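Local coordinates for protein dioxygenase (Pseudomonas brassicacearum, PDB 5V2D) that probably uses a non-haem iron centre and dioxygen to cleave the central double bond of lignin-derived stilbenes into two aldehydes, at residues A[178-183]-A[214-219]; A[306-311]-A[315-320]; A[441-446]-A[470-475]. All coordinates share one frame; numbering follows the deposited sequence.

In the fold
The three contacts involve three different antiparallel sheets, blades of the seven-bladed beta-propeller known for the carotenoid cleavage oxygenase family. They come in series along the chain, contact 1 first and contact 3 last. Contact 1 packs a loop on strand 212-218. Contact 2 pairs strands 301-311 and 314-322. Contact 3 links the ends of strands 433-442 and 465-472. Centres are about 23 Å apart for contacts 1 and 2 and for contacts 2 and 3, and about 34 Å for contacts 1 and 3. None touches another. The side chain of Met319 in contact 2 lies about 11 Å from the iron, which His188, His239, His304 and His495 hold; strand 301-311 also carries His304.

Contact 1: A[178-183]-A[214-219]; sequences GQIKSA and VYFELS
This is a buried loop-on-strand packing contact, built on a CH-pi interaction between Ile180 and Phe216. Segment 178-183 lies in the loop between strands 170-173 and 190-191, so it leads from one propeller blade into the next. Segment 214-219 is mostly strand 212-218, the third strand of that next blade. Ile180 CD1 sits over the middle of the Phe216 ring, 3.6 Å from its centroid and 13° off the normal. The chain of Ile180 bends at its second torsion (chi2 -68°), and this bend sets CD1 over the ring while CG2 reaches the far rim, 3.8 Å from Phe216 CZ. On the opposite ring face Val214 CG1 packs nearer the rim. The ring is therefore clamped between a methyl of the loop and a methyl of its own strand.

Ser182 comes in at the ring edge. Its OG lies near the ring plane, 3.4 Å from Phe216 CZ, and is hydrogen-bonded to the backbone O of Thr184. Ser182 CB also approaches Val214 CG2 at 4.3 Å. Gln179 ties the loop to the backbone N of Leu224 through OE1 and to Gly222 O through NE2. Its bond from NE2 to Phe176 O is internal to the loop, as is that of Lys181 NZ, which reaches back to Gly178 O at 2.9 Å.

No hydrogen bond joins the two segments. Their attachment to each other rests on dispersion and on the fit of methyl groups to an aromatic face, while the serine oxygen near the ring's C-H edge adds at most a weak polar attraction.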
# COMPACT_ATOMS: atom_id res chain seq x y z
N GLY A 178 -8.50 8.30 -22.05
CA GLY A 178 -9.59 7.43 -22.41
C GLY A 178 -9.27 6.02 -22.76
O GLY A 178 -10.15 5.31 -23.16
N GLN A 179 -8.04 5.54 -22.56
CA GLN A 179 -7.68 4.20 -23.01
C GLN A 179 -8.04 3.06 -22.09
O GLN A 179 -8.05 1.91 -22.51
CB GLN A 179 -6.17 4.12 -23.32
CG GLN A 179 -5.67 5.05 -24.40
CD GLN A 179 -4.17 5.20 -24.42
OE1 GLN A 179 -3.47 4.56 -25.22
NE2 GLN A 179 -3.64 5.99 -23.47
N ILE A 180 -8.31 3.36 -20.82
CA ILE A 180 -8.50 2.30 -19.79
C ILE A 180 -10.00 2.14 -19.66
O ILE A 180 -10.64 3.07 -19.29
CB ILE A 180 -7.84 2.66 -18.43
CG1 ILE A 180 -6.35 2.75 -18.59
CG2 ILE A 180 -8.25 1.68 -17.37
CD1 ILE A 180 -5.62 1.48 -18.87
N LYS A 181 -10.53 0.96 -19.95
CA LYS A 181 -11.95 0.77 -19.97
C LYS A 181 -12.43 -0.08 -18.80
O LYS A 181 -13.59 -0.42 -18.78
CB LYS A 181 -12.38 0.06 -21.28
CG LYS A 181 -11.96 0.71 -22.57
CD LYS A 181 -12.39 2.14 -22.65
CE LYS A 181 -12.22 2.70 -24.06
NZ LYS A 181 -12.71 4.13 -24.02
N SER A 182 -11.58 -0.48 -17.88
CA SER A 182 -12.04 -1.22 -16.72
C SER A 182 -12.70 -0.25 -15.78
O SER A 182 -12.48 0.93 -15.81
CB SER A 182 -10.87 -1.89 -15.98
OG SER A 182 -9.80 -1.00 -15.90
N ALA A 183 -13.51 -0.81 -14.90
CA ALA A 183 -14.19 -0.02 -13.87
C ALA A 183 -13.23 0.42 -12.78
O ALA A 183 -13.52 1.37 -12.10
CB ALA A 183 -15.35 -0.82 -13.24
N VAL A 214 -7.80 -7.79 -15.66
CA VAL A 214 -7.12 -7.25 -16.84
C VAL A 214 -5.72 -6.84 -16.49
O VAL A 214 -5.57 -6.14 -15.46
CB VAL A 214 -7.73 -5.91 -17.34
CG1 VAL A 214 -7.36 -5.62 -18.78
CG2 VAL A 214 -9.14 -5.74 -17.00
N TYR A 215 -4.74 -7.19 -17.33
CA TYR A 215 -3.39 -6.61 -17.26
C TYR A 215 -3.27 -5.44 -18.24
O TYR A 215 -3.79 -5.53 -19.35
CB TYR A 215 -2.32 -7.68 -17.59
CG TYR A 215 -0.95 -7.11 -17.68
CD1 TYR A 215 -0.37 -6.56 -16.58
CD2 TYR A 215 -0.25 -7.08 -18.87
CE1 TYR A 215 0.87 -6.00 -16.63
CE2 TYR A 215 1.00 -6.55 -18.94
CZ TYR A 215 1.57 -6.00 -17.82
OH TYR A 215 2.80 -5.40 -17.86
N PHE A 216 -2.64 -4.35 -17.83
CA PHE A 216 -2.34 -3.20 -18.64
C PHE A 216 -0.86 -2.86 -18.63
O PHE A 216 -0.24 -2.84 -17.56
CB PHE A 216 -3.01 -1.93 -18.09
CG PHE A 216 -4.47 -1.99 -18.03
CD1 PHE A 216 -5.15 -1.94 -16.79
CD2 PHE A 216 -5.19 -2.03 -19.20
CE1 PHE A 216 -6.54 -1.91 -16.76
CE2 PHE A 216 -6.62 -2.03 -19.17
CZ PHE A 216 -7.27 -1.99 -17.92
N GLU A 217 -0.32 -2.48 -19.81
CA GLU A 217 1.01 -1.99 -19.91
C GLU A 217 1.02 -0.69 -20.66
O GLU A 217 0.60 -0.64 -21.84
CB GLU A 217 1.91 -3.04 -20.53
CG GLU A 217 3.38 -2.57 -20.53
CD GLU A 217 4.41 -3.72 -20.48
OE1 GLU A 217 5.57 -3.32 -20.68
OE2 GLU A 217 4.11 -4.94 -20.20
N LEU A 218 1.51 0.38 -20.01
CA LEU A 218 1.57 1.72 -20.53
C LEU A 218 2.98 2.26 -20.69
O LEU A 218 3.87 1.98 -19.87
CB LEU A 218 0.72 2.71 -19.74
CG LEU A 218 -0.78 2.36 -19.62
CD1 LEU A 218 -1.17 2.03 -18.20
CD2 LEU A 218 -1.68 3.43 -20.17
N SER A 219 3.20 3.02 -21.77
CA SER A 219 4.45 3.63 -22.03
C SER A 219 4.64 4.77 -21.10
O SER A 219 3.67 5.26 -20.48
CB SER A 219 4.50 4.12 -23.53
OG SER A 219 3.85 5.36 -23.65

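Contact 2: A[306-311]-A[315-320]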
# COMPACT_ATOMS: atom_id res chain seq x y z
N LEU A 306 7.40 -8.21 -2.56
CA LEU A 306 8.74 -7.63 -2.38
C LEU A 306 9.33 -7.44 -3.78
O LEU A 306 9.64 -6.34 -4.21
CB LEU A 306 9.60 -8.46 -1.49
CG LEU A 306 11.09 -8.09 -1.51
CD1 LEU A 306 11.36 -6.62 -1.14
CD2 LEU A 306 11.82 -9.04 -0.54
N ASN A 307 9.43 -8.52 -4.52
CA ASN A 307 9.92 -8.51 -5.88
C ASN A 307 9.60 -9.85 -6.52
O ASN A 307 9.18 -10.78 -5.85
CB ASN A 307 11.42 -8.13 -6.00
CG ASN A 307 11.80 -7.69 -7.38
OD1 ASN A 307 10.97 -7.22 -8.18
ND2 ASN A 307 13.10 -7.81 -7.68
N ALA A 308 9.79 -9.95 -7.82
CA ALA A 308 9.57 -11.17 -8.59
C ALA A 308 10.49 -11.17 -9.79
O ALA A 308 10.91 -10.13 -10.24
CB ALA A 308 8.11 -11.21 -9.07
N PHE A 309 10.81 -12.35 -10.27
CA PHE A 309 11.57 -12.47 -11.49
C PHE A 309 11.29 -13.83 -12.10
O PHE A 309 10.68 -14.70 -11.45
CB PHE A 309 13.07 -12.23 -11.22
CG PHE A 309 13.66 -13.23 -10.33
CD1 PHE A 309 14.27 -14.39 -10.84
CD2 PHE A 309 13.58 -13.07 -8.94
CE1 PHE A 309 14.83 -15.34 -9.98
CE2 PHE A 309 14.10 -14.05 -8.08
CZ PHE A 309 14.72 -15.19 -8.62
N ASP A 310 11.69 -14.04 -13.33
CA ASP A 310 11.46 -15.35 -13.96
C ASP A 310 12.75 -15.80 -14.65
O ASP A 310 13.56 -14.98 -15.08
CB ASP A 310 10.28 -15.35 -14.91
CG ASP A 310 10.55 -14.62 -16.24
OD1 ASP A 310 10.17 -13.43 -16.41
OD2 ASP A 310 11.15 -15.26 -17.13
N GLU A 311 12.89 -17.11 -14.75
CA GLU A 311 14.08 -17.66 -15.41
C GLU A 311 13.73 -19.06 -15.88
O GLU A 311 13.19 -19.88 -15.12
CB GLU A 311 15.24 -17.72 -14.42
CG GLU A 311 16.53 -17.96 -15.14
CD GLU A 311 17.71 -18.32 -14.21
OE1 GLU A 311 17.65 -18.10 -12.96
OE2 GLU A 311 18.70 -18.86 -14.77
N VAL A 315 8.64 -18.86 -12.64
CA VAL A 315 8.39 -17.54 -12.11
C VAL A 315 8.52 -17.58 -10.57
O VAL A 315 7.90 -18.42 -9.91
CB VAL A 315 6.97 -17.12 -12.50
CG1 VAL A 315 6.75 -15.69 -12.03
CG2 VAL A 315 6.85 -17.13 -14.00
N TYR A 316 9.31 -16.67 -10.01
CA TYR A 316 9.50 -16.59 -8.60
C TYR A 316 8.87 -15.30 -8.05
O TYR A 316 9.16 -14.21 -8.57
CB TYR A 316 11.01 -16.63 -8.28
CG TYR A 316 11.72 -17.84 -8.85
CD1 TYR A 316 12.36 -17.76 -10.07
CD2 TYR A 316 11.76 -19.05 -8.15
CE1 TYR A 316 13.02 -18.86 -10.59
CE2 TYR A 316 12.44 -20.16 -8.66
CZ TYR A 316 13.05 -20.06 -9.87
OH TYR A 316 13.70 -21.14 -10.44
N VAL A 317 8.10 -15.40 -6.98
CA VAL A 317 7.48 -14.23 -6.35
C VAL A 317 7.75 -14.24 -4.86
O VAL A 317 7.39 -15.20 -4.18
CB VAL A 317 5.97 -14.24 -6.58
CG1 VAL A 317 5.34 -12.99 -6.03
CG2 VAL A 317 5.68 -14.25 -8.09
N ASP A 318 8.32 -13.18 -4.35
CA ASP A 318 8.61 -13.01 -2.92
C ASP A 318 7.62 -12.07 -2.26
O ASP A 318 7.36 -10.97 -2.76
CB ASP A 318 10.04 -12.49 -2.73
CG ASP A 318 11.11 -13.45 -3.30
OD1 ASP A 318 12.27 -13.02 -3.65
OD2 ASP A 318 10.78 -14.65 -3.42
N MET A 319 7.04 -12.53 -1.15
CA MET A 319 6.04 -11.76 -0.44
C MET A 319 5.83 -12.33 0.98
O MET A 319 5.98 -13.51 1.18
CB MET A 319 4.68 -11.86 -1.16
CG MET A 319 4.16 -13.25 -1.27
SD MET A 319 2.41 -13.42 -1.79
CE MET A 319 2.62 -13.08 -3.50
N PRO A 320 5.36 -11.50 1.91
CA PRO A 320 4.80 -12.04 3.17
C PRO A 320 3.60 -12.90 2.84
O PRO A 320 2.86 -12.61 1.86
CB PRO A 320 4.41 -10.80 3.97
CG PRO A 320 5.11 -9.68 3.29
CD PRO A 320 5.25 -10.05 1.84
O HOH W 1 14.70 -20.97 -13.00
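The backbone N of Tyr316 donates to Phe309 O at 2.8 Å, in a nearly straight bond with an N-H...O angle of 172°. The pair is closed by the return bond, from Phe309 N to Tyr316 O at 3.0 Å. That second oxygen is also approached by the CA-H of Ala308, with CA 3.1 Å from Tyr316 O. Further along, Asp318 N donates to Asn307 O, and Leu306 N donates to Asp318 O at 2.8 Å.

These bonds build a beta hairpin whose two strands run antiparallel. Strand 301-311 is the edge strand on the iron side of its propeller blade, the innermost one, and strand 314-322 continues the sheet to strand 345-353.

On one face Phe309 and Tyr316 form an offset aromatic pair. Their planes are near parallel, at 29°, but the rings are slid apart and barely overlap. Phe309 CE1 comes within 3.5 Å of Tyr316 CD1. CG of Phe309 lies between its backbone N and carbonyl carbon (chi1 63°), and this swings the ring across to the neighbouring strand, where Tyr316 CB sits over one face. At the far end of the tyrosine, a water in the ring plane bridges Tyr316 OH and Glu311 O. On the same face Asp318 OD1 is gripped by Arg349 in a salt bridge and by the hydroxyl of Tyr385.

On the other face Ala308 CB meets Val317 CG2 at 4.0 Å, and both residues touch Ala242. Asp310 CB lies 4.0 Å from Val315 CG2, while its carboxylate turns to Arg246 and Thr244.

Contact 3: A[441-446]-A[470-475]; sequences IPRSAD and VLDSRD
Arg443 binds Asp472 across the ends of two strands in one propeller blade, 433-442 and 465-472, with strand 452-460 between them. Asp472 opens a type I beta turn to Asp475 and also forms an Asx turn. From CB, which points toward this turn, the arginine chain runs through CG, placed opposite the backbone N (chi1 -167°), and then bends at its third torsion. CD lies 3.8 Å from Arg474 NH2. NE lies over one face of the Arg474 guanidinium, toward its rim, 3.4 Å from Arg474 NH2, with the two planes turned by 33°. This closeness is probably offset by Asp451, whose carboxylate makes salt bridges to Arg443 NH2 and Arg474 NH2. At the tip, NH1 reaches Asp472 OD2 at 2.9 Å and NH2 reaches Asp472 OD1 at 2.8 Å, an end-on grip. Both bonds arrive on the syn sides, tilted from the carboxylate plane, and the guanidinium and carboxylate planes differ by 22°. NH2 also lies 3.3 Å from Arg474 NE, a contact of two donors and not a hydrogen bond. Asp472 OD1 takes one more bond, through its anti lone pair, from the backbone N of Arg474 at 3.0 Å.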
# COMPACT_ATOMS: atom_id res chain seq x y z
N ILE A 441 16.64 4.96 -1.76
CA ILE A 441 17.19 5.94 -2.65
C ILE A 441 18.63 5.49 -3.00
O ILE A 441 19.45 5.42 -2.11
CB ILE A 441 17.27 7.33 -1.97
CG1 ILE A 441 15.89 7.79 -1.58
CG2 ILE A 441 17.91 8.34 -2.92
CD1 ILE A 441 15.82 9.12 -0.82
N PRO A 442 18.94 5.24 -4.28
CA PRO A 442 20.30 4.84 -4.60
C PRO A 442 21.33 5.90 -4.27
O PRO A 442 21.05 7.05 -4.36
CB PRO A 442 20.29 4.70 -6.14
CG PRO A 442 18.79 4.67 -6.54
CD PRO A 442 18.07 5.36 -5.50
N ARG A 443 22.53 5.48 -3.85
CA ARG A 443 23.61 6.46 -3.47
C ARG A 443 24.00 7.29 -4.69
O ARG A 443 24.29 8.45 -4.53
CB ARG A 443 24.85 5.72 -2.90
CG ARG A 443 25.88 6.63 -2.18
CD ARG A 443 27.04 5.86 -1.54
NE ARG A 443 26.45 4.79 -0.74
CZ ARG A 443 26.07 4.85 0.53
NH1 ARG A 443 26.36 5.88 1.31
NH2 ARG A 443 25.45 3.78 1.07
N SER A 444 23.98 6.69 -5.86
CA SER A 444 24.25 7.41 -7.10
C SER A 444 23.62 6.54 -8.14
O SER A 444 23.23 5.42 -7.86
CB SER A 444 25.76 7.53 -7.38
OG SER A 444 26.37 6.23 -7.50
N ALA A 445 23.54 7.03 -9.38
CA ALA A 445 22.98 6.20 -10.46
C ALA A 445 23.86 4.97 -10.78
O ALA A 445 23.42 3.96 -11.26
CB ALA A 445 22.69 7.06 -11.68
N ASP A 446 25.14 5.08 -10.45
CA ASP A 446 26.09 3.93 -10.50
C ASP A 446 25.93 2.80 -9.51
O ASP A 446 26.54 1.77 -9.64
CB ASP A 446 27.49 4.48 -10.22
CG ASP A 446 28.26 4.68 -11.49
OD1 ASP A 446 29.46 4.34 -11.56
OD2 ASP A 446 27.66 5.18 -12.48
N VAL A 470 16.55 9.04 7.92
CA VAL A 470 17.35 8.61 6.81
C VAL A 470 18.49 7.72 7.31
O VAL A 470 19.31 8.16 8.11
CB VAL A 470 17.95 9.82 6.09
CG1 VAL A 470 18.74 9.34 4.87
CG2 VAL A 470 16.87 10.86 5.69
N LEU A 471 18.52 6.47 6.86
CA LEU A 471 19.56 5.48 7.26
C LEU A 471 20.38 5.13 6.05
O LEU A 471 19.95 5.29 4.88
CB LEU A 471 18.95 4.19 7.83
CG LEU A 471 18.40 4.31 9.24
CD1 LEU A 471 17.10 5.17 9.32
CD2 LEU A 471 18.15 2.91 9.79
N ASP A 472 21.61 4.69 6.34
CA ASP A 472 22.53 4.29 5.27
C ASP A 472 22.41 2.81 5.18
O ASP A 472 22.60 2.14 6.23
CB ASP A 472 24.00 4.70 5.66
CG ASP A 472 24.94 4.57 4.47
OD1 ASP A 472 24.99 3.51 3.81
OD2 ASP A 472 25.60 5.58 4.13
N SER A 473 22.18 2.27 3.98
CA SER A 473 21.96 0.82 3.80
C SER A 473 23.20 -0.02 4.18
O SER A 473 23.04 -1.19 4.52
CB SER A 473 21.63 0.43 2.37
OG SER A 473 22.65 0.76 1.45
N ARG A 474 24.37 0.63 4.14
CA ARG A 474 25.63 -0.03 4.55
C ARG A 474 25.73 -0.31 6.02
O ARG A 474 26.56 -1.15 6.40
CB ARG A 474 26.83 0.85 4.19
CG ARG A 474 27.04 0.76 2.68
CD ARG A 474 28.07 1.73 2.26
NE ARG A 474 28.11 1.81 0.80
CZ ARG A 474 29.02 2.54 0.13
NH1 ARG A 474 29.98 3.21 0.78
NH2 ARG A 474 29.02 2.60 -1.19
N ASP A 475 24.91 0.36 6.84
CA ASP A 475 24.89 0.09 8.25
C ASP A 475 23.58 0.51 8.90
O ASP A 475 23.52 1.61 9.49
CB ASP A 475 26.09 0.86 8.88
CG ASP A 475 26.24 0.61 10.38
OD1 ASP A 475 25.47 -0.21 10.99
OD2 ASP A 475 27.11 1.33 10.90